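Local coordinates for conserved hypothetical protein MTH1747 (Methanothermobacter thermautotrophicus, PDB 1I36), which is of unknown function but binds NADP and resembles the 3-hydroxyacid dehydrogenases in structure, so it is probably a nucleotide-dependent oxidoreductase, at residues A[146-151]-A[156-161]; A[173-178]-A[243-248]; A[123-128]-A[133-138]. The protein carries 1 engineered substitution. One frame throughout, in Å; residues are numbered along the deposited sequence.

Contact 1. Residues A[146-151]-A[156-161]; sequences EVRGRE and SAIKML
Arg148 and Ile158 meet through aliphatic carbon: the delta methyl of the isoleucine, CD1, rests 3.7 Å from Arg148 CB. Ile158 sends CG1 to the side beside its own backbone N (chi1 -71°), and from there CD1 reaches across from the helix to the turn after strand 144-147. The same methyl, Ile158 CD1, comes within 4.4 Å of Gly149 N, so it lies against the backbone as well as the arginine stem. Gly149 has a positive phi, which favours glycine and lets the chain turn off the strand here.

The polar interactions begin where Arg148 bends away from the helix. Its NE and NH2 grip Glu146 side-on in a salt bridge, both on the single oxygen OE1: NE at 2.9 Å and NH2 at 3.2 Å. That oxygen lies in the guanidinium plane, yet both nitrogens approach it from the same face of the carboxylate, well above its plane. The other terminal nitrogen, NH1, makes salt bridges to Glu191 and Asp188 of the second subunit, and Asp188 also accepts from Gly149 N. With the guanidinium gone, as in an alanine here, Glu146 and those two acids would probably be left without their shared positive partner.

Strand 144-147, one of the two edge strands of the sheet in this chain, thus passes through a short turn into helix 154-182, the exit from the Rossmann-type NADP-binding domain.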
ATOM      1  N   GLU A 146     -19.893  -1.599  16.084  1.00 14.24           N
ATOM      2  CA  GLU A 146     -20.271  -0.649  15.058  1.00 15.86           C
ATOM      3  C   GLU A 146     -20.914  -1.485  13.940  1.00 16.54           C
ATOM      4  O   GLU A 146     -20.413  -2.558  13.591  1.00 14.32           O
ATOM      5  CB  GLU A 146     -19.026   0.069  14.536  1.00 16.94           C
ATOM      6  CG  GLU A 146     -19.271   0.927  13.347  1.00 26.36           C
ATOM      7  CD  GLU A 146     -17.997   1.613  12.896  1.00 30.37           C
ATOM      8  OE1 GLU A 146     -17.125   0.920  12.327  1.00 31.32           O
ATOM      9  OE2 GLU A 146     -17.870   2.833  13.144  1.00 30.13           O
ATOM     10  N   VAL A 147     -22.029  -1.005  13.408  1.00 15.74           N
ATOM     11  CA  VAL A 147     -22.742  -1.708  12.334  1.00 17.45           C
ATOM     12  C   VAL A 147     -22.151  -1.337  10.972  1.00 19.13           C
ATOM     13  O   VAL A 147     -21.890  -0.181  10.716  1.00 18.57           O
ATOM     14  CB  VAL A 147     -24.263  -1.334  12.312  1.00 18.30           C
ATOM     15  CG1 VAL A 147     -24.992  -2.007  11.073  1.00 17.19           C
ATOM     16  CG2 VAL A 147     -24.918  -1.763  13.610  1.00 19.91           C
ATOM     17  N   ARG A 148     -21.912  -2.319  10.115  1.00 16.15           N
ATOM     18  CA  ARG A 148     -21.395  -2.057   8.764  1.00 20.41           C
ATOM     19  C   ARG A 148     -22.151  -2.974   7.811  1.00 19.92           C
ATOM     20  O   ARG A 148     -22.706  -3.982   8.249  1.00 19.16           O
ATOM     21  CB  ARG A 148     -19.892  -2.401   8.679  1.00 20.62           C
ATOM     22  CG  ARG A 148     -18.984  -1.490   9.492  1.00 22.40           C
ATOM     23  CD  ARG A 148     -18.787  -0.182   8.767  1.00 24.52           C
ATOM     24  NE  ARG A 148     -17.996   0.792   9.521  1.00 26.90           N
ATOM     25  CZ  ARG A 148     -17.515   1.909   8.986  1.00 26.68           C
ATOM     26  NH1 ARG A 148     -17.745   2.179   7.705  1.00 26.97           N
ATOM     27  NH2 ARG A 148     -16.842   2.774   9.737  1.00 26.63           N
ATOM     28  N   GLY A 149     -22.121  -2.671   6.515  1.00 17.35           N
ATOM     29  CA  GLY A 149     -22.783  -3.523   5.548  1.00 19.32           C
ATOM     30  C   GLY A 149     -24.286  -3.632   5.754  1.00 20.79           C
ATOM     31  O   GLY A 149     -24.897  -2.746   6.365  1.00 19.33           O
ATOM     32  N   ARG A 150     -24.889  -4.711   5.256  1.00 19.56           N
ATOM     33  CA  ARG A 150     -26.336  -4.893   5.389  1.00 22.75           C
ATOM     34  C   ARG A 150     -26.752  -6.317   5.771  1.00 19.97           C
ATOM     35  O   ARG A 150     -27.750  -6.509   6.435  1.00 22.00           O
ATOM     36  CB  ARG A 150     -27.025  -4.579   4.055  1.00 28.33           C
ATOM     37  CG  ARG A 150     -26.823  -3.171   3.536  1.00 35.43           C
ATOM     38  CD  ARG A 150     -27.546  -2.977   2.203  1.00 41.73           C
ATOM     39  NE  ARG A 150     -27.061  -3.884   1.156  1.00 45.15           N
ATOM     40  CZ  ARG A 150     -27.578  -3.955  -0.073  1.00 49.43           C
ATOM     41  NH1 ARG A 150     -28.603  -3.172  -0.419  1.00 49.48           N
ATOM     42  NH2 ARG A 150     -27.079  -4.814  -0.958  1.00 49.76           N
ATOM     43  N   GLU A 151     -25.967  -7.311   5.370  1.00 17.33           N
ATOM     44  CA  GLU A 151     -26.362  -8.692   5.622  1.00 18.38           C
ATOM     45  C   GLU A 151     -25.242  -9.567   6.135  1.00 14.56           C
ATOM     46  O   GLU A 151     -24.100  -9.139   6.168  1.00 13.71           O
ATOM     47  CB  GLU A 151     -26.960  -9.261   4.317  1.00 22.90           C
ATOM     48  CG  GLU A 151     -26.122  -9.014   3.080  1.00 29.85           C
ATOM     49  CD  GLU A 151     -26.793  -9.508   1.788  1.00 34.66           C
ATOM     50  OE1 GLU A 151     -27.917  -9.071   1.456  1.00 36.84           O
ATOM     51  OE2 GLU A 151     -26.188 -10.345   1.099  1.00 40.49           O
ATOM     52  N   SER A 156     -17.571  -9.927   7.948  1.00 10.45           N
ATOM     53  CA  SER A 156     -16.449 -10.827   7.709  1.00 11.21           C
ATOM     54  C   SER A 156     -15.725 -10.444   6.400  1.00 12.92           C
ATOM     55  O   SER A 156     -14.495 -10.522   6.330  1.00 12.21           O
ATOM     56  CB  SER A 156     -16.929 -12.287   7.673  1.00 11.64           C
ATOM     57  OG  SER A 156     -17.253 -12.651   9.028  1.00 15.51           O
ATOM     58  N   ALA A 157     -16.470 -10.065   5.366  1.00 11.05           N
ATOM     59  CA  ALA A 157     -15.847  -9.653   4.108  1.00 10.33           C
ATOM     60  C   ALA A 157     -15.003  -8.408   4.320  1.00 11.74           C
ATOM     61  O   ALA A 157     -13.965  -8.292   3.716  1.00 12.12           O
ATOM     62  CB  ALA A 157     -16.906  -9.357   3.009  1.00 12.93           C
ATOM     63  N   ILE A 158     -15.561  -7.405   4.993  1.00 13.60           N
ATOM     64  CA  ILE A 158     -14.825  -6.183   5.279  1.00 15.34           C
ATOM     65  C   ILE A 158     -13.523  -6.473   6.050  1.00 15.61           C
ATOM     66  O   ILE A 158     -12.450  -5.892   5.766  1.00 13.96           O
ATOM     67  CB  ILE A 158     -15.683  -5.198   6.109  1.00 14.64           C
ATOM     68  CG1 ILE A 158     -16.802  -4.627   5.248  1.00 15.73           C
ATOM     69  CG2 ILE A 158     -14.795  -4.019   6.628  1.00 15.89           C
ATOM     70  CD1 ILE A 158     -18.062  -4.195   6.075  1.00 15.04           C
ATOM     71  N   LYS A 159     -13.605  -7.354   7.042  1.00 14.42           N
ATOM     72  CA  LYS A 159     -12.427  -7.688   7.839  1.00 16.60           C
ATOM     73  C   LYS A 159     -11.325  -8.345   6.983  1.00 16.35           C
ATOM     74  O   LYS A 159     -10.138  -7.974   7.060  1.00 16.52           O
ATOM     75  CB  LYS A 159     -12.806  -8.635   8.975  1.00 18.20           C
ATOM     76  CG  LYS A 159     -11.594  -9.092   9.805  1.00 20.97           C
ATOM     77  CD  LYS A 159     -11.982 -10.061  10.876  1.00 24.89           C
ATOM     78  CE  LYS A 159     -10.741 -10.697  11.478  1.00 33.21           C
ATOM     79  NZ  LYS A 159     -10.062 -11.498  10.413  1.00 39.18           N
ATOM     80  N   MET A 160     -11.737  -9.297   6.160  1.00 12.94           N
ATOM     81  CA  MET A 160     -10.839 -10.037   5.271  1.00 14.26           C
ATOM     82  C   MET A 160     -10.245  -9.093   4.210  1.00 15.53           C
ATOM     83  O   MET A 160      -9.076  -9.219   3.855  1.00 17.24           O
ATOM     84  CB  MET A 160     -11.639 -11.165   4.593  1.00 15.02           C
ATOM     85  CG  MET A 160     -10.972 -11.873   3.444  1.00 25.04           C
ATOM     86  SD  MET A 160     -11.007 -11.074   1.754  1.00 30.94           S
ATOM     87  CE  MET A 160     -12.556 -11.621   1.042  1.00 11.04           C
ATOM     88  N   LEU A 161     -11.052  -8.167   3.698  1.00 12.07           N
ATOM     89  CA  LEU A 161     -10.553  -7.222   2.692  1.00 14.05           C
ATOM     90  C   LEU A 161      -9.509  -6.277   3.265  1.00 15.53           C
ATOM     91  O   LEU A 161      -8.489  -6.002   2.612  1.00 15.69           O
ATOM     92  CB  LEU A 161     -11.708  -6.462   2.051  1.00 15.31           C
ATOM     93  CG  LEU A 161     -12.512  -7.397   1.139  1.00 17.12           C
ATOM     94  CD1 LEU A 161     -13.825  -6.758   0.726  1.00 19.78           C
ATOM     95  CD2 LEU A 161     -11.684  -7.753  -0.092  1.00 19.36           C
TER

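Contact 2. Residues A[173-178]-A[243-248]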
ATOM      1  N   LEU A 173       6.199  -3.627   0.511  1.00 16.76           N
ATOM      2  CA  LEU A 173       7.206  -2.839   1.207  1.00 20.83           C
ATOM      3  C   LEU A 173       8.484  -3.641   1.364  1.00 22.58           C
ATOM      4  O   LEU A 173       9.577  -3.154   1.050  1.00 23.51           O
ATOM      5  CB  LEU A 173       6.724  -2.432   2.576  1.00 23.17           C
ATOM      6  CG  LEU A 173       7.729  -1.538   3.296  1.00 28.51           C
ATOM      7  CD1 LEU A 173       7.750  -0.149   2.624  1.00 26.31           C
ATOM      8  CD2 LEU A 173       7.330  -1.413   4.757  1.00 30.84           C
ATOM      9  N   TRP A 174       8.343  -4.865   1.858  1.00 19.60           N
ATOM     10  CA  TRP A 174       9.487  -5.743   2.058  1.00 21.05           C
ATOM     11  C   TRP A 174      10.294  -5.965   0.788  1.00 21.71           C
ATOM     12  O   TRP A 174      11.518  -5.846   0.803  1.00 23.87           O
ATOM     13  CB  TRP A 174       9.052  -7.102   2.623  1.00 23.72           C
ATOM     14  CG  TRP A 174      10.240  -7.994   2.886  1.00 24.23           C
ATOM     15  CD1 TRP A 174      11.009  -8.037   4.018  1.00 24.72           C
ATOM     16  CD2 TRP A 174      10.806  -8.929   1.981  1.00 22.72           C
ATOM     17  NE1 TRP A 174      12.024  -8.956   3.860  1.00 22.60           N
ATOM     18  CE2 TRP A 174      11.920  -9.513   2.619  1.00 22.64           C
ATOM     19  CE3 TRP A 174      10.477  -9.342   0.692  1.00 20.57           C
ATOM     20  CZ2 TRP A 174      12.699 -10.477   2.009  1.00 23.96           C
ATOM     21  CZ3 TRP A 174      11.257 -10.305   0.086  1.00 23.50           C
ATOM     22  CH2 TRP A 174      12.347 -10.860   0.741  1.00 25.10           C
ATOM     23  N   GLU A 175       9.630  -6.314  -0.306  1.00 20.69           N
ATOM     24  CA  GLU A 175      10.357  -6.538  -1.538  1.00 20.54           C
ATOM     25  C   GLU A 175      11.055  -5.255  -2.032  1.00 21.40           C
ATOM     26  O   GLU A 175      12.222  -5.303  -2.452  1.00 20.05           O
ATOM     27  CB  GLU A 175       9.457  -7.119  -2.624  1.00 20.74           C
ATOM     28  CG  GLU A 175      10.176  -7.264  -3.967  1.00 20.73           C
ATOM     29  CD  GLU A 175       9.518  -8.232  -4.909  1.00 23.36           C
ATOM     30  OE1 GLU A 175       8.646  -7.822  -5.696  1.00 23.74           O
ATOM     31  OE2 GLU A 175       9.899  -9.418  -4.886  1.00 25.80           O
ATOM     32  N   THR A 176      10.352  -4.130  -1.978  1.00 18.71           N
ATOM     33  CA  THR A 176      10.915  -2.844  -2.408  1.00 21.29           C
ATOM     34  C   THR A 176      12.155  -2.475  -1.576  1.00 22.70           C
ATOM     35  O   THR A 176      13.189  -2.099  -2.140  1.00 21.26           O
ATOM     36  CB  THR A 176       9.876  -1.715  -2.299  1.00 21.26           C
ATOM     37  OG1 THR A 176       8.842  -1.955  -3.244  1.00 19.75           O
ATOM     38  CG2 THR A 176      10.497  -0.337  -2.605  1.00 21.11           C
ATOM     39  N   LEU A 177      12.070  -2.644  -0.254  1.00 22.85           N
ATOM     40  CA  LEU A 177      13.180  -2.305   0.637  1.00 24.49           C
ATOM     41  C   LEU A 177      14.348  -3.290   0.613  1.00 26.05           C
ATOM     42  O   LEU A 177      15.495  -2.911   0.876  1.00 25.82           O
ATOM     43  CB  LEU A 177      12.688  -2.085   2.052  1.00 24.59           C
ATOM     44  CG  LEU A 177      11.761  -0.887   2.211  1.00 26.71           C
ATOM     45  CD1 LEU A 177      11.338  -0.765   3.662  1.00 27.15           C
ATOM     46  CD2 LEU A 177      12.460   0.387   1.745  1.00 28.75           C
ATOM     47  N   THR A 178      14.060  -4.550   0.315  1.00 26.05           N
ATOM     48  CA  THR A 178      15.101  -5.549   0.225  1.00 28.72           C
ATOM     49  C   THR A 178      15.935  -5.244  -1.030  1.00 28.63           C
ATOM     50  O   THR A 178      17.154  -5.353  -1.001  1.00 31.49           O
ATOM     51  CB  THR A 178      14.516  -6.980   0.197  1.00 29.14           C
ATOM     52  OG1 THR A 178      13.886  -7.238   1.459  1.00 32.52           O
ATOM     53  CG2 THR A 178      15.629  -8.007  -0.009  1.00 27.57           C
ATOM     54  N   ILE A 243       1.779 -14.341  -1.238  1.00 26.93           N
ATOM     55  CA  ILE A 243       2.027 -15.617  -0.547  1.00 31.68           C
ATOM     56  C   ILE A 243       3.492 -16.037  -0.762  1.00 30.42           C
ATOM     57  O   ILE A 243       4.160 -16.473   0.170  1.00 32.27           O
ATOM     58  CB  ILE A 243       1.039 -16.733  -1.037  1.00 32.93           C
ATOM     59  CG1 ILE A 243      -0.200 -16.810  -0.132  1.00 36.15           C
ATOM     60  CG2 ILE A 243       1.704 -18.103  -1.049  1.00 40.33           C
ATOM     61  CD1 ILE A 243      -1.238 -17.847  -0.619  1.00 34.36           C
ATOM     62  N   ARG A 244       3.997 -15.862  -1.979  1.00 32.72           N
ATOM     63  CA  ARG A 244       5.391 -16.200  -2.264  1.00 35.11           C
ATOM     64  C   ARG A 244       6.363 -15.400  -1.377  1.00 34.22           C
ATOM     65  O   ARG A 244       7.366 -15.950  -0.908  1.00 33.97           O
ATOM     66  CB  ARG A 244       5.711 -16.000  -3.739  1.00 38.65           C
ATOM     67  CG  ARG A 244       4.938 -16.932  -4.663  1.00 43.79           C
ATOM     68  CD  ARG A 244       5.524 -16.936  -6.059  1.00 46.28           C
ATOM     69  NE  ARG A 244       6.917 -17.355  -5.982  1.00 51.55           N
ATOM     70  CZ  ARG A 244       7.879 -17.000  -6.830  1.00 52.73           C
ATOM     71  NH1 ARG A 244       7.614 -16.211  -7.870  1.00 49.93           N
ATOM     72  NH2 ARG A 244       9.133 -17.369  -6.576  1.00 52.75           N
ATOM     73  N   ILE A 245       6.049 -14.126  -1.100  1.00 31.60           N
ATOM     74  CA  ILE A 245       6.903 -13.300  -0.239  1.00 31.51           C
ATOM     75  C   ILE A 245       6.852 -13.835   1.198  1.00 33.17           C
ATOM     76  O   ILE A 245       7.892 -13.986   1.857  1.00 31.46           O
ATOM     77  CB  ILE A 245       6.469 -11.795  -0.224  1.00 30.92           C
ATOM     78  CG1 ILE A 245       6.722 -11.127  -1.584  1.00 31.98           C
ATOM     79  CG2 ILE A 245       7.173 -11.049   0.895  1.00 29.03           C
ATOM     80  CD1 ILE A 245       8.176 -10.956  -1.947  1.00 33.20           C
ATOM     81  N   PHE A 246       5.650 -14.089   1.708  1.00 34.75           N
ATOM     82  CA  PHE A 246       5.545 -14.594   3.072  1.00 37.55           C
ATOM     83  C   PHE A 246       6.178 -15.973   3.216  1.00 40.99           C
ATOM     84  O   PHE A 246       6.691 -16.318   4.284  1.00 41.06           O
ATOM     85  CB  PHE A 246       4.110 -14.549   3.573  1.00 38.42           C
ATOM     86  CG  PHE A 246       3.698 -13.180   4.028  1.00 37.82           C
ATOM     87  CD1 PHE A 246       2.729 -12.464   3.346  1.00 38.32           C
ATOM     88  CD2 PHE A 246       4.347 -12.572   5.106  1.00 40.97           C
ATOM     89  CE1 PHE A 246       2.407 -11.156   3.720  1.00 35.46           C
ATOM     90  CE2 PHE A 246       4.036 -11.268   5.486  1.00 39.73           C
ATOM     91  CZ  PHE A 246       3.057 -10.560   4.778  1.00 39.20           C
ATOM     92  N   ASP A 247       6.209 -16.712   2.112  1.00 43.36           N
ATOM     93  CA  ASP A 247       6.830 -18.028   2.060  1.00 50.11           C
ATOM     94  C   ASP A 247       8.329 -17.806   2.376  1.00 52.19           C
ATOM     95  O   ASP A 247       8.911 -18.502   3.205  1.00 53.65           O
ATOM     96  CB  ASP A 247       6.637 -18.616   0.652  1.00 52.97           C
ATOM     97  CG  ASP A 247       6.958 -20.101   0.572  1.00 57.10           C
ATOM     98  OD1 ASP A 247       6.598 -20.847   1.507  1.00 59.56           O
ATOM     99  OD2 ASP A 247       7.551 -20.531  -0.445  1.00 58.53           O
ATOM    100  N   LYS A 248       8.915 -16.768   1.782  1.00 53.69           N
ATOM    101  CA  LYS A 248      10.316 -16.427   2.011  1.00 54.79           C
ATOM    102  C   LYS A 248      10.576 -15.944   3.435  1.00 56.40           C
ATOM    103  O   LYS A 248      11.533 -16.371   4.072  1.00 58.28           O
ATOM    104  CB  LYS A 248      10.764 -15.319   1.066  1.00 53.35           C
ATOM    105  CG  LYS A 248      10.833 -15.685  -0.383  1.00 52.55           C
ATOM    106  CD  LYS A 248      11.345 -14.491  -1.170  1.00 51.16           C
ATOM    107  CE  LYS A 248      11.581 -14.859  -2.601  1.00 51.22           C
ATOM    108  NZ  LYS A 248      12.172 -13.724  -3.337  1.00 51.20           N
TER
HETATM  109  O   HOH W   1      11.546 -11.277  -3.433  1.00 34.33           O
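Ile245 packs into the angle between Trp174 and Glu175 where two helices of the all-helical C-terminal domain cross: helix 154-182, the long one leading out of the nucleotide-binding domain, and helix 238-249. Over these segments the axes cross at 64° and come no closer than 11.1 Å, so side chains must bridge the gap.

Ile245 has the most surface buried here and works with two branches. Its CG2 approaches the benzo ring obliquely and sits 3.7 Å from Trp174 CE3, while CD1 reaches CZ3 of the same indole, also at 3.7 Å. CD1 also touches the neighbouring acid, lying 3.7 Å from Glu175 OE2, where the two side chains meet at about a right angle.

Trp174 is turned toward helix 238-249 because CG stands opposite its main-chain nitrogen (chi1 -178°). Thr178 OG1 lies over the centre of one indole face and donates to Trp174 O, and the ring nitrogen NE1 bonds to Gln261 O near the C terminus. Lys248 adds its aliphatic CD obliquely near CH2.

Glu175 is buried, but its carboxylate is well supplied with donors: the backbone N atoms of Val237 and Met238 of the second subunit bond to OE2 and OE1, which places this crossing at the dimer interface. The opposite charge of Lys248 stays 5.1 Å away, measured NZ to OE2, and a water joins them. It donates to Glu175 OE2 at 2.9 Å and accepts from Lys248 NZ at 2.5 Å, a leg so short that its exact length is doubtful.

Contact 3. Residues A[123-128]-A[133-138]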
ATOM      1  N   ILE A 123     -11.979  -3.763  22.175  1.00 20.68           N
ATOM      2  CA  ILE A 123     -11.757  -4.040  20.770  1.00 22.22           C
ATOM      3  C   ILE A 123     -12.930  -3.614  19.906  1.00 20.89           C
ATOM      4  O   ILE A 123     -14.081  -3.741  20.324  1.00 20.68           O
ATOM      5  CB  ILE A 123     -11.432  -5.545  20.584  1.00 24.37           C
ATOM      6  CG1 ILE A 123     -10.818  -5.795  19.218  1.00 29.99           C
ATOM      7  CG2 ILE A 123     -12.632  -6.435  20.902  1.00 24.03           C
ATOM      8  CD1 ILE A 123      -9.551  -5.039  19.022  1.00 34.91           C
ATOM      9  N   ARG A 124     -12.636  -3.005  18.756  1.00 20.01           N
ATOM     10  CA  ARG A 124     -13.694  -2.627  17.843  1.00 18.82           C
ATOM     11  C   ARG A 124     -14.213  -3.909  17.178  1.00 18.24           C
ATOM     12  O   ARG A 124     -13.430  -4.788  16.746  1.00 16.02           O
ATOM     13  CB  ARG A 124     -13.191  -1.656  16.777  1.00 22.18           C
ATOM     14  CG  ARG A 124     -14.185  -1.339  15.622  1.00 24.21           C
ATOM     15  CD  ARG A 124     -15.591  -0.890  16.066  1.00 27.83           C
ATOM     16  NE  ARG A 124     -15.621   0.222  17.027  1.00 30.10           N
ATOM     17  CZ  ARG A 124     -15.530   1.517  16.713  1.00 32.34           C
ATOM     18  NH1 ARG A 124     -15.382   1.891  15.448  1.00 31.79           N
ATOM     19  NH2 ARG A 124     -15.656   2.445  17.667  1.00 30.35           N
ATOM     20  N   ILE A 125     -15.539  -4.046  17.172  1.00 14.92           N
ATOM     21  CA  ILE A 125     -16.165  -5.186  16.534  1.00 11.13           C
ATOM     22  C   ILE A 125     -17.135  -4.618  15.499  1.00 12.72           C
ATOM     23  O   ILE A 125     -17.962  -3.770  15.830  1.00 16.24           O
ATOM     24  CB  ILE A 125     -16.976  -5.984  17.571  1.00 14.15           C
ATOM     25  CG1 ILE A 125     -16.043  -6.624  18.588  1.00 15.04           C
ATOM     26  CG2 ILE A 125     -17.870  -7.044  16.884  1.00 10.52           C
ATOM     27  CD1 ILE A 125     -16.831  -7.203  19.774  1.00 18.65           C
ATOM     28  N   ILE A 126     -17.054  -5.052  14.256  1.00 11.35           N
ATOM     29  CA  ILE A 126     -18.041  -4.555  13.293  1.00 13.27           C
ATOM     30  C   ILE A 126     -19.076  -5.687  13.136  1.00 13.84           C
ATOM     31  O   ILE A 126     -18.732  -6.870  13.266  1.00 13.38           O
ATOM     32  CB  ILE A 126     -17.422  -4.107  11.943  1.00 13.12           C
ATOM     33  CG1 ILE A 126     -16.688  -5.263  11.273  1.00 16.10           C
ATOM     34  CG2 ILE A 126     -16.453  -2.894  12.186  1.00 13.82           C
ATOM     35  CD1 ILE A 126     -16.258  -4.941   9.797  1.00 16.27           C
ATOM     36  N   ALA A 127     -20.327  -5.324  12.868  1.00 13.97           N
ATOM     37  CA  ALA A 127     -21.404  -6.318  12.771  1.00 14.50           C
ATOM     38  C   ALA A 127     -22.342  -5.995  11.620  1.00 14.52           C
ATOM     39  O   ALA A 127     -22.669  -4.825  11.359  1.00 12.35           O
ATOM     40  CB  ALA A 127     -22.187  -6.352  14.123  1.00 12.77           C
ATOM     41  N   SER A 128     -22.787  -7.052  10.936  1.00 15.35           N
ATOM     42  CA  SER A 128     -23.665  -6.878   9.792  1.00 11.54           C
ATOM     43  C   SER A 128     -24.868  -7.810   9.885  1.00 14.24           C
ATOM     44  O   SER A 128     -24.796  -8.864  10.513  1.00 12.80           O
ATOM     45  CB  SER A 128     -22.880  -7.087   8.492  1.00  9.09           C
ATOM     46  OG  SER A 128     -22.562  -8.459   8.272  1.00 12.22           O
ATOM     47  N   GLU A 133     -28.011  -3.909  14.592  1.00 18.56           N
ATOM     48  CA  GLU A 133     -28.316  -2.796  15.487  1.00 23.43           C
ATOM     49  C   GLU A 133     -28.736  -3.300  16.858  1.00 23.36           C
ATOM     50  O   GLU A 133     -28.413  -2.699  17.881  1.00 21.48           O
ATOM     51  CB  GLU A 133     -29.467  -1.964  14.933  1.00 29.58           C
ATOM     52  CG  GLU A 133     -29.137  -1.094  13.756  1.00 36.92           C
ATOM     53  CD  GLU A 133     -30.301  -0.162  13.432  1.00 45.08           C
ATOM     54  OE1 GLU A 133     -30.777   0.543  14.361  1.00 46.24           O
ATOM     55  OE2 GLU A 133     -30.763  -0.163  12.265  1.00 49.50           O
ATOM     56  N   GLU A 134     -29.434  -4.428  16.888  1.00 22.77           N
ATOM     57  CA  GLU A 134     -29.882  -4.995  18.151  1.00 23.43           C
ATOM     58  C   GLU A 134     -28.691  -5.538  18.968  1.00 23.09           C
ATOM     59  O   GLU A 134     -28.639  -5.370  20.195  1.00 21.87           O
ATOM     60  CB  GLU A 134     -30.940  -6.066  17.884  1.00 25.58           C
ATOM     61  CG  GLU A 134     -31.588  -6.700  19.120  1.00 34.17           C
ATOM     62  CD  GLU A 134     -32.372  -5.732  19.997  1.00 38.97           C
ATOM     63  OE1 GLU A 134     -32.911  -4.719  19.467  1.00 41.48           O
ATOM     64  OE2 GLU A 134     -32.440  -6.001  21.222  1.00 39.88           O
ATOM     65  N   PHE A 135     -27.710  -6.131  18.283  1.00 19.43           N
ATOM     66  CA  PHE A 135     -26.502  -6.642  18.937  1.00 15.99           C
ATOM     67  C   PHE A 135     -25.718  -5.420  19.471  1.00 15.38           C
ATOM     68  O   PHE A 135     -25.151  -5.461  20.552  1.00 13.87           O
ATOM     69  CB  PHE A 135     -25.665  -7.385  17.884  1.00 14.72           C
ATOM     70  CG  PHE A 135     -24.261  -7.750  18.334  1.00 17.22           C
ATOM     71  CD1 PHE A 135     -24.040  -8.445  19.519  1.00 16.33           C
ATOM     72  CD2 PHE A 135     -23.160  -7.396  17.557  1.00 15.90           C
ATOM     73  CE1 PHE A 135     -22.760  -8.776  19.921  1.00 16.49           C
ATOM     74  CE2 PHE A 135     -21.887  -7.724  17.941  1.00 15.06           C
ATOM     75  CZ  PHE A 135     -21.670  -8.411  19.124  1.00 16.33           C
ATOM     76  N   MET A 136     -25.716  -4.333  18.696  1.00 16.98           N
ATOM     77  CA  MET A 136     -24.991  -3.108  19.048  1.00 17.46           C
ATOM     78  C   MET A 136     -25.460  -2.471  20.372  1.00 18.84           C
ATOM     79  O   MET A 136     -24.723  -1.701  20.992  1.00 18.47           O
ATOM     80  CB  MET A 136     -25.037  -2.101  17.898  1.00 16.67           C
ATOM     81  CG  MET A 136     -23.967  -0.980  18.027  1.00 20.96           C
ATOM     82  SD  MET A 136     -23.974   0.165  16.653  1.00 25.63           S
ATOM     83  CE  MET A 136     -23.233   1.643  17.415  1.00 28.74           C
ATOM     84  N   LYS A 137     -26.662  -2.825  20.820  1.00 19.26           N
ATOM     85  CA  LYS A 137     -27.171  -2.348  22.102  1.00 21.35           C
ATOM     86  C   LYS A 137     -26.249  -2.816  23.239  1.00 20.80           C
ATOM     87  O   LYS A 137     -26.231  -2.205  24.306  1.00 22.26           O
ATOM     88  CB  LYS A 137     -28.599  -2.863  22.327  1.00 25.46           C
ATOM     89  CG  LYS A 137     -29.609  -2.104  21.472  1.00 28.57           C
ATOM     90  CD  LYS A 137     -31.050  -2.566  21.656  1.00 33.46           C
ATOM     91  CE  LYS A 137     -31.983  -1.692  20.805  1.00 37.59           C
ATOM     92  NZ  LYS A 137     -33.384  -2.219  20.750  1.00 42.08           N
ATOM     93  N   LEU A 138     -25.467  -3.878  23.014  1.00 17.35           N
ATOM     94  CA  LEU A 138     -24.529  -4.356  24.039  1.00 16.97           C
ATOM     95  C   LEU A 138     -23.434  -3.304  24.316  1.00 15.81           C
ATOM     96  O   LEU A 138     -22.646  -3.445  25.254  1.00 17.48           O
ATOM     97  CB  LEU A 138     -23.903  -5.706  23.645  1.00 17.25           C
ATOM     98  CG  LEU A 138     -24.910  -6.878  23.663  1.00 22.86           C
ATOM     99  CD1 LEU A 138     -24.227  -8.228  23.385  1.00 20.12           C
ATOM    100  CD2 LEU A 138     -25.613  -6.925  24.999  1.00 25.22           C
TER
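This is an apolar contact between a strand and the short helix that follows it, within the beta-alpha-beta unit of strand 124-128, helix 132-136 and strand 144-147 in the Rossmann-type domain. Phe135 of the helix meets Ala127 and Ile125, two alternate residues of the strand whose side chains leave the sheet on the same side.

The ring presents an edge to the strand. Ala127 CB lies near the ring plane, 3.7 Å from Phe135 CD2 and 4.1 Å from CE2, and Ile125 CG2 meets the same edge 4.2 Å from CE2. Phe135 carries CG trans to its main-chain N (chi1 169°), which swings the ring off the helix toward the strand. The small methyl of Ala127 lets the aromatic edge come close, while the longer Ile125 meets it two residues earlier. Ile145 of strand 144-147 also touches Phe135, so the ring spans two neighbouring strands. Ile126 leaves the sheet on the other side, where it packs on Ile158 of helix 154-182 and Met192 of the second subunit.

Lys137 NZ, in the 3-10 turn that follows the helix, forms a salt bridge with Glu134 OE1 at 2.8 Å. These charges stay with exposed residues, while across the two segments the contact is carbon on carbon, which implies that burial and close fit, rather than directional side-chain bonds, hold Phe135 against this part of the sheet.

Overall arrangement
From the N terminus, the nucleotide-binding half comes first. Contact 3 closes the short connection between strand 124-128 and helix 132-136; the chain then returns as strand 144-147, and contact 1 closes the next turn, onto the start of helix 154-182. Contact 2 follows over a much longer span, bringing helix 238-249 back to that same helix. The three run in series, none nested in or crossing another. Contacts 1 and 3 touch through neighbouring strands, where the backbones of Glu146 and Ala127 are hydrogen-bonded, whereas contact 2 lies with its centre about 28 Å from that of contact 1. Helix 154-182 joins the two halves, and all three contacts reach the second subunit.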